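Local coordinates for DNA repair protein MmcB-related protein (Silicibacter pomeroyi, PDB 3DNX) that is of unknown function but belongs to the MmcB-like family of the PDDEXK nuclease clan and so probably takes part in DNA repair, at residues 13-17 and 104-108; 30-36 and 131-136; 54-60 and 79-85; 62-66 and 90-96. All coordinates share one frame; numbering follows the deposited sequence.

In the fold
The four contacts are spread over one mixed sheet and the helices packed on it. Interaction 3, nearest the middle, holds strands 54-59 and 81-86 in parallel. Interaction 1 sets helix 12-26 against the loop after strand 100-104; its Leu-16 packs on Cys-59 of interaction 3 and its Ala-17 on Glu-33 of interaction 2. Interaction 2 joins edge strand 30-35 to helix 122-144. Interaction 4, about 25 Å from interaction 2 between centres, packs helix 63-68 on the loop after strand 81-86. Interactions 3 and 4 are nested within the chain loops closed by 1 and 2 and share a sodium ion, held by Cys-59 and Asp-65. Interactions 1, 3 and 4 tie two helices to the sheet's sodium-bearing end.

Interaction 1: residues 13-17 and 104-108; sequences GQRLA and ADAYD
Leu-16 and Ala-104 form the close-packed end of this contact. The CD2 branch of Leu-16 lies 3.4 Å from the backbone O of Ala-104 and 4.0 Å from its CB. CG sits beside the backbone N and anti to the carbonyl carbon (chi1 -62°), and CD2 extends from there to the loop. Both residues are buried. Next to them the backbones come close. The CA of Ala-106 is 3.2 Å from the O of Arg-15 in a nearly straight CA-H...O contact, with 164° at the hydrogen. The carbonyl oxygens of Arg-15 and Asp-105 are both acceptors and do not bond to each other.

The other end is looser and more exposed. The extended Arg-15 chain runs past the methyl of Ala-106, and its NH2 stands 3.7 Å from that CB. One water links the two segments there, accepting from Arg-15 NH2 at 3.0 Å and from Ala-106 N at 3.2 Å. The same methyl lies over the centre of one face of the Tyr-107 ring. Asp-105 points away from the helix. Its OD1 accepts from Tyr-107 N at 2.9 Å, from above the carboxylate plane. This is an Asx turn, and it shapes the loop.

Arg-18 and Arg-22, further along helix 12-26, bond to the carbonyls of Ala-106 and Tyr-107. The helix thus grips the connection between strands 100-104 and 109-113, while Ala-104 pairs with Val-86 of strand 81-86.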
# COMPACT_ATOMS: atom_id res chain seq x y z
N GLY A 13 -4.17 12.99 -18.16
CA GLY A 13 -4.44 11.64 -17.60
C GLY A 13 -4.35 11.61 -16.09
O GLY A 13 -5.10 10.88 -15.39
N GLN A 14 -3.43 12.40 -15.54
CA GLN A 14 -3.28 12.44 -14.11
C GLN A 14 -4.49 13.07 -13.46
O GLN A 14 -4.80 12.75 -12.32
CB GLN A 14 -2.00 13.20 -13.71
CG GLN A 14 -0.71 12.45 -14.01
CD GLN A 14 0.51 13.26 -13.69
OE1 GLN A 14 0.64 14.41 -14.10
NE2 GLN A 14 1.45 12.65 -12.96
N ARG A 15 -5.10 14.02 -14.15
CA ARG A 15 -6.30 14.69 -13.66
C ARG A 15 -7.43 13.70 -13.51
O ARG A 15 -8.05 13.62 -12.46
CB ARG A 15 -6.67 15.82 -14.63
CG ARG A 15 -5.85 17.11 -14.46
CD ARG A 15 -6.33 18.19 -15.41
NE ARG A 15 -5.85 19.52 -15.04
CZ ARG A 15 -6.53 20.44 -14.34
NH1 ARG A 15 -5.97 21.62 -14.10
NH2 ARG A 15 -7.76 20.21 -13.87
N LEU A 16 -7.71 12.95 -14.57
CA LEU A 16 -8.74 11.92 -14.53
C LEU A 16 -8.45 10.94 -13.40
O LEU A 16 -9.35 10.61 -12.64
CB LEU A 16 -8.87 11.18 -15.87
CG LEU A 16 -9.27 11.99 -17.11
CD1 LEU A 16 -9.08 11.16 -18.40
CD2 LEU A 16 -10.69 12.44 -16.97
N ALA A 17 -7.18 10.52 -13.26
CA ALA A 17 -6.85 9.54 -12.26
C ALA A 17 -7.10 10.08 -10.83
O ALA A 17 -7.39 9.31 -9.91
CB ALA A 17 -5.41 9.08 -12.40
N ALA A 104 -15.10 11.33 -15.46
CA ALA A 104 -14.23 11.84 -14.43
C ALA A 104 -13.69 13.22 -14.81
O ALA A 104 -13.76 13.65 -15.99
CB ALA A 104 -13.05 10.86 -14.19
N ASP A 105 -13.20 13.92 -13.79
CA ASP A 105 -12.33 15.11 -13.95
C ASP A 105 -11.36 15.12 -12.78
O ASP A 105 -11.26 14.13 -12.10
CB ASP A 105 -13.13 16.42 -14.09
CG ASP A 105 -13.98 16.78 -12.85
OD1 ASP A 105 -13.82 16.24 -11.74
OD2 ASP A 105 -14.84 17.66 -13.00
N ALA A 106 -10.65 16.23 -12.54
CA ALA A 106 -9.64 16.24 -11.48
C ALA A 106 -10.26 16.15 -10.11
O ALA A 106 -9.53 15.88 -9.18
CB ALA A 106 -8.73 17.49 -11.57
N TYR A 107 -11.58 16.35 -9.97
CA TYR A 107 -12.16 16.54 -8.67
C TYR A 107 -13.08 15.44 -8.19
O TYR A 107 -13.38 15.36 -6.99
CB TYR A 107 -12.93 17.84 -8.66
CG TYR A 107 -12.07 18.98 -9.14
CD1 TYR A 107 -11.07 19.48 -8.34
CD2 TYR A 107 -12.20 19.50 -10.44
CE1 TYR A 107 -10.27 20.53 -8.75
CE2 TYR A 107 -11.38 20.53 -10.88
CZ TYR A 107 -10.42 21.05 -10.01
OH TYR A 107 -9.59 22.07 -10.39
N ASP A 108 -13.54 14.61 -9.12
CA ASP A 108 -14.51 13.54 -8.80
C ASP A 108 -14.71 12.65 -10.01
O ASP A 108 -14.11 12.87 -11.06
CB ASP A 108 -15.82 14.15 -8.37
CG ASP A 108 -16.66 13.22 -7.45
OD1 ASP A 108 -16.34 12.03 -7.21
OD2 ASP A 108 -17.67 13.73 -6.97
O HOH W 1 -10.25 18.68 -14.54

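Interaction 2: residues 30-36 and 131-136; sequences VSVEEFV and KFATHA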
# COMPACT_ATOMS: atom_id res chain seq x y z
N VAL A 30 -9.43 1.39 -2.53
CA VAL A 30 -8.20 2.16 -2.54
C VAL A 30 -7.58 1.99 -3.92
O VAL A 30 -8.00 1.13 -4.69
CB VAL A 30 -7.20 1.68 -1.45
CG1 VAL A 30 -7.77 2.03 -0.02
CG2 VAL A 30 -6.93 0.18 -1.57
N SER A 31 -6.56 2.76 -4.21
CA SER A 31 -6.02 2.77 -5.57
C SER A 31 -4.55 3.14 -5.57
O SER A 31 -4.04 3.73 -4.62
CB SER A 31 -6.80 3.68 -6.47
OG SER A 31 -6.70 5.04 -6.02
N VAL A 32 -3.88 2.76 -6.66
CA VAL A 32 -2.58 3.28 -7.00
C VAL A 32 -2.57 3.66 -8.48
O VAL A 32 -3.42 3.22 -9.27
CB VAL A 32 -1.39 2.31 -6.72
CG1 VAL A 32 -1.27 2.01 -5.19
CG2 VAL A 32 -1.43 1.04 -7.53
N GLU A 33 -1.59 4.46 -8.83
CA GLU A 33 -1.41 4.85 -10.20
C GLU A 33 -0.19 4.20 -10.86
O GLU A 33 0.81 3.86 -10.21
CB GLU A 33 -1.28 6.38 -10.29
CG GLU A 33 -2.55 7.14 -10.13
CD GLU A 33 -2.37 8.64 -10.49
OE1 GLU A 33 -1.82 8.98 -11.59
OE2 GLU A 33 -2.81 9.49 -9.68
N GLU A 34 -0.29 4.05 -12.18
CA GLU A 34 0.82 3.53 -12.99
C GLU A 34 1.30 2.19 -12.48
O GLU A 34 2.46 1.99 -12.22
CB GLU A 34 1.95 4.54 -13.02
CG GLU A 34 1.46 5.90 -13.45
CD GLU A 34 2.58 6.88 -13.66
OE1 GLU A 34 3.46 6.96 -12.79
OE2 GLU A 34 2.55 7.59 -14.69
N PHE A 35 0.36 1.27 -12.34
CA PHE A 35 0.62 -0.04 -11.84
C PHE A 35 1.06 -1.05 -12.91
O PHE A 35 0.43 -1.15 -13.97
CB PHE A 35 -0.62 -0.57 -11.19
CG PHE A 35 -0.43 -1.89 -10.58
CD1 PHE A 35 -0.97 -3.01 -11.17
CD2 PHE A 35 0.32 -2.03 -9.42
CE1 PHE A 35 -0.81 -4.24 -10.61
CE2 PHE A 35 0.50 -3.28 -8.88
CZ PHE A 35 -0.08 -4.39 -9.46
N VAL A 36 2.07 -1.85 -12.59
CA VAL A 36 2.64 -2.84 -13.53
C VAL A 36 2.25 -4.26 -13.13
O VAL A 36 2.85 -4.86 -12.22
CB VAL A 36 4.16 -2.75 -13.62
CG1 VAL A 36 4.73 -3.87 -14.50
CG2 VAL A 36 4.58 -1.39 -14.14
N LYS A 131 1.80 -6.97 -5.12
CA LYS A 131 2.43 -5.95 -5.95
C LYS A 131 1.85 -4.59 -5.64
O LYS A 131 2.58 -3.61 -5.58
CB LYS A 131 2.25 -6.26 -7.44
CG LYS A 131 3.21 -7.28 -7.95
CD LYS A 131 2.93 -7.67 -9.40
CE LYS A 131 3.69 -8.97 -9.71
NZ LYS A 131 4.38 -8.88 -11.04
N PHE A 132 0.54 -4.54 -5.48
CA PHE A 132 -0.16 -3.32 -5.14
C PHE A 132 0.33 -2.78 -3.79
O PHE A 132 0.69 -1.59 -3.68
CB PHE A 132 -1.65 -3.62 -5.12
CG PHE A 132 -2.52 -2.47 -4.78
CD1 PHE A 132 -3.22 -1.80 -5.78
CD2 PHE A 132 -2.70 -2.05 -3.48
CE1 PHE A 132 -4.06 -0.75 -5.46
CE2 PHE A 132 -3.53 -1.01 -3.16
CZ PHE A 132 -4.20 -0.33 -4.15
N ALA A 133 0.34 -3.65 -2.79
CA ALA A 133 0.88 -3.34 -1.43
C ALA A 133 2.28 -2.74 -1.50
O ALA A 133 2.58 -1.68 -0.95
CB ALA A 133 0.92 -4.61 -0.57
N THR A 134 3.12 -3.41 -2.25
CA THR A 134 4.47 -2.98 -2.41
C THR A 134 4.58 -1.63 -3.07
O THR A 134 5.36 -0.79 -2.64
CB THR A 134 5.26 -4.02 -3.18
OG1 THR A 134 5.20 -5.23 -2.44
CG2 THR A 134 6.70 -3.57 -3.34
N HIS A 135 3.78 -1.41 -4.11
CA HIS A 135 3.78 -0.16 -4.86
C HIS A 135 3.35 0.98 -3.94
O HIS A 135 4.01 2.03 -3.82
CB HIS A 135 2.81 -0.32 -6.05
CG HIS A 135 2.64 0.89 -6.90
ND1 HIS A 135 2.86 0.87 -8.26
CD2 HIS A 135 2.18 2.14 -6.61
CE1 HIS A 135 2.57 2.06 -8.77
NE2 HIS A 135 2.16 2.85 -7.79
N ALA A 136 2.21 0.77 -3.30
CA ALA A 136 1.66 1.77 -2.41
C ALA A 136 2.62 2.16 -1.31
O ALA A 136 2.80 3.36 -1.01
CB ALA A 136 0.38 1.25 -1.83
O HOH W 2 3.86 -1.22 -9.96
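Val-32 on the strand is wedged between two rings of the helix, Phe-132 and His-135. Its CB is 3.6 Å from His-135 CD2. From there the two methyls part. CG1 lies over one face of the Phe-132 ring, 4.1 Å from the centroid. It also touches His-135 CD2 at 3.7 Å, and Ala-136 CB. CG2 lies over one face of the His-135 ring, 4.0 Å from the centroid and 13° off the normal. It also meets Phe-132 CD1. CG1 is anti to the carbonyl carbon (chi1 -63°), which leaves CG2 between the backbone N and the carbonyl carbon. Each methyl lies over the face of one ring and touches the other ring as well.

Phe-132 reaches on along the strand, and its CZ meets Val-30 CG2 at 3.8 Å. Phe-35 closes the other end. Its ring edge meets Lys-131 CB, 3.6 Å from Phe-35 CZ, and the two side chains cross at about a right angle. The His-135 ring has Glu-34 O at its edge. A water at this edge lies 2.9 Å from His-135 ND1 and accepts from Val-36 N, bridging helix and strand. A sodium ion lies about 3 Å from the His-135 side chain.

Glu-34 and Phe-35 both face Val-43 in a G1 beta bulge. Glu-33 turns away to a salt bridge with Arg-144 of the second subunit. Val-30 and Phe-132 pack on Ala-137 of that subunit, so the contact is part of the dimer interface. Helix 122-144 lies over the face carrying Val-30 and Val-32, and Phe-132 also reaches Met-46 of neighbouring strand 43-48.

Interaction 3: residues 54-60 and 79-85; sequences IWVIECK and CDRYFWA. With NA (sodium ion), chain C.
Trp-55 and Phe-83 meet on one face of the sheet. Phe-83 CE2 comes over the indole face, 3.4 Å from Trp-55 CD2, in an oblique pair with planes 39° apart. Trp-55 CG stands beside the backbone N (chi1 -71°), which lays the indole along Arg-81. Arg-81 CB lies over its five-membered ring, 4.0 Å from the centroid. A water in the planes of both groups accepts from Trp-55 NE1 and Arg-81 NE. Arg-81 also bonds Ala-115 O through NH2 and pairs with Glu-117. With an alanine in place of Trp-55, the Phe-83 ring and the aliphatic part of Arg-81 would probably lose their shared cover. Ile-57 CG2 presses on Ala-85 CB at a tight 3.5 Å.

Strands 54-59 and 81-86 are the parallel pair of a beta-alpha-beta unit whose crossover contains helix 63-68. Glu-58, Cys-59 and Lys-60 fit the E-X-K part of the PDDEXK signature. Asp-44, bonded to Cys-59 N and through its own N to Glu-58 OE2, is probably its aspartate. Ile-54 O takes two donors, Asp-80 N at 2.7 Å and Arg-81 N at 3.2 Å. Ile-54 N gives a straight bond (167°) to Asp-80 OD2 on the anti side, somewhat out of the carboxylate plane. Arg-125 pairs with that carboxylate. Cys-59 O binds the sodium ion at 2.5 Å, with Asp-65 and three waters. Lys-60 NZ bonds one of these waters and pairs with Asp-69.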
# COMPACT_ATOMS: atom_id res chain seq x y z
N ILE A 54 -10.21 -6.62 -7.82
CA ILE A 54 -9.20 -5.85 -8.55
C ILE A 54 -9.88 -5.23 -9.79
O ILE A 54 -10.48 -5.92 -10.61
CB ILE A 54 -7.96 -6.72 -8.95
CG1 ILE A 54 -7.21 -7.17 -7.68
CG2 ILE A 54 -6.96 -5.93 -9.83
CD1 ILE A 54 -6.45 -8.45 -7.88
N TRP A 55 -9.77 -3.89 -9.88
CA TRP A 55 -10.27 -3.10 -10.99
C TRP A 55 -9.12 -2.41 -11.69
O TRP A 55 -8.20 -1.91 -11.06
CB TRP A 55 -11.20 -2.02 -10.46
CG TRP A 55 -12.51 -2.50 -9.96
CD1 TRP A 55 -12.89 -3.78 -9.70
CD2 TRP A 55 -13.63 -1.67 -9.61
NE1 TRP A 55 -14.17 -3.80 -9.18
CE2 TRP A 55 -14.65 -2.52 -9.13
CE3 TRP A 55 -13.84 -0.31 -9.62
CZ2 TRP A 55 -15.88 -2.04 -8.70
CZ3 TRP A 55 -15.09 0.17 -9.20
CH2 TRP A 55 -16.08 -0.71 -8.75
N VAL A 56 -9.15 -2.43 -13.01
CA VAL A 56 -8.23 -1.67 -13.82
C VAL A 56 -9.06 -0.56 -14.46
O VAL A 56 -10.15 -0.81 -15.05
CB VAL A 56 -7.56 -2.54 -14.88
CG1 VAL A 56 -7.02 -1.68 -16.06
CG2 VAL A 56 -6.49 -3.43 -14.21
N ILE A 57 -8.56 0.66 -14.34
CA ILE A 57 -9.18 1.82 -14.96
C ILE A 57 -8.16 2.52 -15.83
O ILE A 57 -7.12 2.99 -15.35
CB ILE A 57 -9.76 2.82 -13.93
CG1 ILE A 57 -10.78 2.12 -13.04
CG2 ILE A 57 -10.43 4.04 -14.60
CD1 ILE A 57 -10.29 1.94 -11.66
N GLU A 58 -8.46 2.56 -17.13
CA GLU A 58 -7.66 3.28 -18.08
C GLU A 58 -8.27 4.66 -18.32
O GLU A 58 -9.42 4.76 -18.82
CB GLU A 58 -7.57 2.49 -19.40
CG GLU A 58 -6.70 1.29 -19.35
CD GLU A 58 -5.24 1.65 -19.15
OE1 GLU A 58 -4.60 2.06 -20.14
OE2 GLU A 58 -4.75 1.53 -18.02
N CYS A 59 -7.45 5.67 -18.07
CA CYS A 59 -7.84 7.06 -18.11
C CYS A 59 -7.42 7.65 -19.44
O CYS A 59 -6.27 7.93 -19.65
CB CYS A 59 -7.22 7.82 -16.94
SG CYS A 59 -7.72 7.17 -15.33
N LYS A 60 -8.38 7.84 -20.34
CA LYS A 60 -8.06 8.37 -21.66
C LYS A 60 -8.49 9.84 -21.77
O LYS A 60 -9.65 10.17 -21.67
CB LYS A 60 -8.70 7.51 -22.74
CG LYS A 60 -8.26 6.06 -22.67
CD LYS A 60 -6.75 6.01 -22.91
CE LYS A 60 -6.21 4.64 -22.82
NZ LYS A 60 -4.72 4.60 -23.05
N CYS A 79 -7.46 -8.32 -14.08
CA CYS A 79 -8.47 -7.68 -13.24
C CYS A 79 -9.77 -8.46 -13.17
O CYS A 79 -10.00 -9.37 -13.95
CB CYS A 79 -8.73 -6.24 -13.71
SG CYS A 79 -9.41 -6.06 -15.37
N ASP A 80 -10.58 -8.16 -12.16
CA ASP A 80 -11.93 -8.67 -12.06
C ASP A 80 -12.86 -7.82 -12.92
O ASP A 80 -13.75 -8.36 -13.54
CB ASP A 80 -12.42 -8.63 -10.62
CG ASP A 80 -11.62 -9.49 -9.71
OD1 ASP A 80 -11.40 -10.69 -10.02
OD2 ASP A 80 -11.22 -8.99 -8.66
N ARG A 81 -12.63 -6.50 -12.96
CA ARG A 81 -13.44 -5.57 -13.75
C ARG A 81 -12.51 -4.54 -14.40
O ARG A 81 -11.57 -4.07 -13.79
CB ARG A 81 -14.46 -4.85 -12.88
CG ARG A 81 -15.47 -5.77 -12.21
CD ARG A 81 -16.60 -4.98 -11.61
NE ARG A 81 -17.33 -5.73 -10.59
CZ ARG A 81 -18.57 -6.19 -10.69
NH1 ARG A 81 -19.10 -6.85 -9.68
NH2 ARG A 81 -19.30 -5.98 -11.76
N TYR A 82 -12.78 -4.27 -15.67
CA TYR A 82 -12.05 -3.30 -16.50
C TYR A 82 -12.95 -2.14 -16.92
O TYR A 82 -14.10 -2.34 -17.42
CB TYR A 82 -11.53 -3.99 -17.77
CG TYR A 82 -10.84 -3.03 -18.69
CD1 TYR A 82 -9.52 -2.71 -18.50
CD2 TYR A 82 -11.53 -2.44 -19.76
CE1 TYR A 82 -8.88 -1.79 -19.32
CE2 TYR A 82 -10.92 -1.52 -20.57
CZ TYR A 82 -9.57 -1.23 -20.37
OH TYR A 82 -8.93 -0.33 -21.17
N PHE A 83 -12.45 -0.92 -16.69
CA PHE A 83 -13.17 0.34 -16.95
C PHE A 83 -12.32 1.29 -17.75
O PHE A 83 -11.07 1.32 -17.62
CB PHE A 83 -13.50 1.14 -15.69
CG PHE A 83 -14.33 0.41 -14.67
CD1 PHE A 83 -15.66 0.71 -14.47
CD2 PHE A 83 -13.74 -0.57 -13.87
CE1 PHE A 83 -16.41 0.05 -13.50
CE2 PHE A 83 -14.47 -1.23 -12.90
CZ PHE A 83 -15.81 -0.93 -12.73
N TRP A 84 -13.02 2.09 -18.56
CA TRP A 84 -12.48 3.34 -19.09
C TRP A 84 -12.88 4.49 -18.19
O TRP A 84 -13.92 4.42 -17.55
CB TRP A 84 -13.00 3.60 -20.49
CG TRP A 84 -12.74 2.50 -21.45
CD1 TRP A 84 -13.59 1.50 -21.77
CD2 TRP A 84 -11.55 2.28 -22.23
NE1 TRP A 84 -13.01 0.66 -22.71
CE2 TRP A 84 -11.75 1.12 -22.97
CE3 TRP A 84 -10.33 2.96 -22.35
CZ2 TRP A 84 -10.79 0.63 -23.85
CZ3 TRP A 84 -9.37 2.47 -23.20
CH2 TRP A 84 -9.60 1.32 -23.93
N ALA A 85 -12.04 5.51 -18.10
CA ALA A 85 -12.37 6.78 -17.44
C ALA A 85 -12.03 7.91 -18.43
O ALA A 85 -10.92 7.99 -18.92
CB ALA A 85 -11.62 6.96 -16.10
NA NA C . -3.91 8.16 -20.51
O HOH W 3 -15.82 -6.36 -8.24
O HOH W 4 -3.86 5.84 -20.66
O HOH W 5 -3.22 8.46 -18.40
O HOH W 6 -1.98 8.22 -21.81

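Interaction 4: residues 62-66 and 90-96; sequences SRADF and FPAELLP. With NA (sodium ion), chain C.
Phe-66 fills a hollow lined by Phe-90, Leu-95 and Pro-96. Its CG stands anti to the backbone N (chi1 163°), which carries the ring out from the helix. Leu-95 CD2 presses over one face of this ring, 3.9 Å from the centroid. Pro-96 CD sits 4.0 Å from Phe-66 CE1. Phe-66 CB meets the edge of the Phe-90 ring, 3.9 Å from Phe-90 CZ. Ser-62 O lies at that same edge, 3.5 Å from Phe-90 CE1. Trp-84 of strand 81-86 meets the Phe-66 ring edge-to-face. Replacing Phe-66 by an alanine is likely to leave a gap between Phe-90, Leu-95 and Pro-96, with Leu-95 CD2 robbed of its ring.

Arg-63 forms the outer rim. Its CG rests on Pro-91 CG at 3.7 Å. The chain then bends (chi3 72°), which lays a guanidinium face on Leu-94 CD1, 3.5 Å from Arg-63 CZ. Pro-91 centres an inverse gamma turn.

Asp-65 OD2, on the same helical turn, binds the sodium ion at 2.4 Å, together with Cys-59 O. Cys-59 is the middle of a Glu-X-Lys stretch, as in PDDEXK nucleases. Asp-65 comes from the following helix, and the sodium need not mark the catalytic metal site.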
# COMPACT_ATOMS: atom_id res chain seq x y z
N SER A 62 -8.02 11.89 -24.33
CA SER A 62 -8.27 12.29 -25.72
C SER A 62 -8.64 11.04 -26.54
O SER A 62 -8.28 9.94 -26.17
CB SER A 62 -6.99 12.89 -26.35
OG SER A 62 -7.11 14.27 -26.61
N ARG A 63 -9.30 11.23 -27.67
CA ARG A 63 -9.45 10.16 -28.67
C ARG A 63 -8.12 9.52 -29.11
O ARG A 63 -8.05 8.30 -29.29
CB ARG A 63 -10.12 10.70 -29.92
CG ARG A 63 -11.59 10.83 -29.76
CD ARG A 63 -12.22 11.09 -31.08
NE ARG A 63 -12.20 9.89 -31.93
CZ ARG A 63 -12.92 9.76 -33.03
NH1 ARG A 63 -13.72 10.73 -33.44
NH2 ARG A 63 -12.84 8.64 -33.75
N ALA A 64 -7.08 10.33 -29.27
CA ALA A 64 -5.73 9.79 -29.62
C ALA A 64 -5.20 8.89 -28.51
O ALA A 64 -4.59 7.85 -28.78
CB ALA A 64 -4.77 10.91 -29.91
N ASP A 65 -5.43 9.28 -27.25
CA ASP A 65 -5.02 8.48 -26.13
C ASP A 65 -5.66 7.10 -26.22
O ASP A 65 -5.03 6.08 -25.88
CB ASP A 65 -5.42 9.17 -24.82
CG ASP A 65 -4.56 8.77 -23.66
OD1 ASP A 65 -3.37 8.41 -23.87
OD2 ASP A 65 -5.06 8.82 -22.53
N PHE A 66 -6.92 7.07 -26.65
CA PHE A 66 -7.70 5.82 -26.73
C PHE A 66 -7.19 5.00 -27.92
O PHE A 66 -7.01 3.78 -27.82
CB PHE A 66 -9.22 6.14 -26.84
CG PHE A 66 -10.05 5.00 -27.32
CD1 PHE A 66 -10.16 3.86 -26.57
CD2 PHE A 66 -10.75 5.09 -28.51
CE1 PHE A 66 -10.92 2.78 -27.04
CE2 PHE A 66 -11.53 4.03 -28.95
CZ PHE A 66 -11.61 2.88 -28.20
N PHE A 90 -15.18 13.74 -24.08
CA PHE A 90 -14.86 12.51 -24.82
C PHE A 90 -16.11 11.88 -25.50
O PHE A 90 -17.19 11.84 -24.91
CB PHE A 90 -14.18 11.50 -23.88
CG PHE A 90 -13.56 10.32 -24.58
CD1 PHE A 90 -12.19 10.28 -24.84
CD2 PHE A 90 -14.34 9.27 -25.02
CE1 PHE A 90 -11.61 9.19 -25.50
CE2 PHE A 90 -13.78 8.17 -25.71
CZ PHE A 90 -12.40 8.14 -25.95
N PRO A 91 -15.96 11.38 -26.76
CA PRO A 91 -17.07 10.68 -27.45
C PRO A 91 -17.21 9.25 -26.89
O PRO A 91 -16.76 8.26 -27.49
CB PRO A 91 -16.61 10.69 -28.94
CG PRO A 91 -15.17 10.59 -28.81
CD PRO A 91 -14.76 11.43 -27.62
N ALA A 92 -17.82 9.16 -25.70
CA ALA A 92 -17.95 7.93 -24.96
C ALA A 92 -18.59 6.74 -25.70
O ALA A 92 -18.27 5.59 -25.40
CB ALA A 92 -18.74 8.21 -23.60
N GLU A 93 -19.45 7.01 -26.68
CA GLU A 93 -20.11 5.96 -27.48
C GLU A 93 -19.15 5.12 -28.31
O GLU A 93 -19.48 4.02 -28.72
CB GLU A 93 -21.16 6.57 -28.40
CG GLU A 93 -22.48 6.95 -27.68
CD GLU A 93 -23.55 7.55 -28.51
OE1 GLU A 93 -23.47 7.65 -29.79
OE2 GLU A 93 -24.56 7.96 -27.89
N LEU A 94 -17.99 5.67 -28.58
CA LEU A 94 -16.93 4.99 -29.34
C LEU A 94 -16.17 3.97 -28.51
O LEU A 94 -15.47 3.16 -29.07
CB LEU A 94 -15.95 6.01 -29.93
CG LEU A 94 -16.61 7.00 -30.93
CD1 LEU A 94 -15.52 7.75 -31.70
CD2 LEU A 94 -17.63 6.38 -31.92
N LEU A 95 -16.31 4.02 -27.18
CA LEU A 95 -15.61 3.04 -26.35
C LEU A 95 -16.31 1.65 -26.47
O LEU A 95 -17.53 1.57 -26.71
CB LEU A 95 -15.52 3.48 -24.90
CG LEU A 95 -14.82 4.79 -24.63
CD1 LEU A 95 -15.14 5.40 -23.17
CD2 LEU A 95 -13.33 4.59 -24.84
N PRO A 96 -15.53 0.57 -26.31
CA PRO A 96 -16.09 -0.80 -26.36
C PRO A 96 -17.32 -0.97 -25.43
O PRO A 96 -17.26 -0.60 -24.24
CB PRO A 96 -14.95 -1.67 -25.86
CG PRO A 96 -13.71 -0.88 -26.11
CD PRO A 96 -14.08 0.58 -26.10
NA NA C . -3.91 8.16 -20.51
O HOH W 6 -1.98 8.22 -21.81
O HOH W 5 -3.22 8.46 -18.40
O HOH W 4 -3.86 5.84 -20.66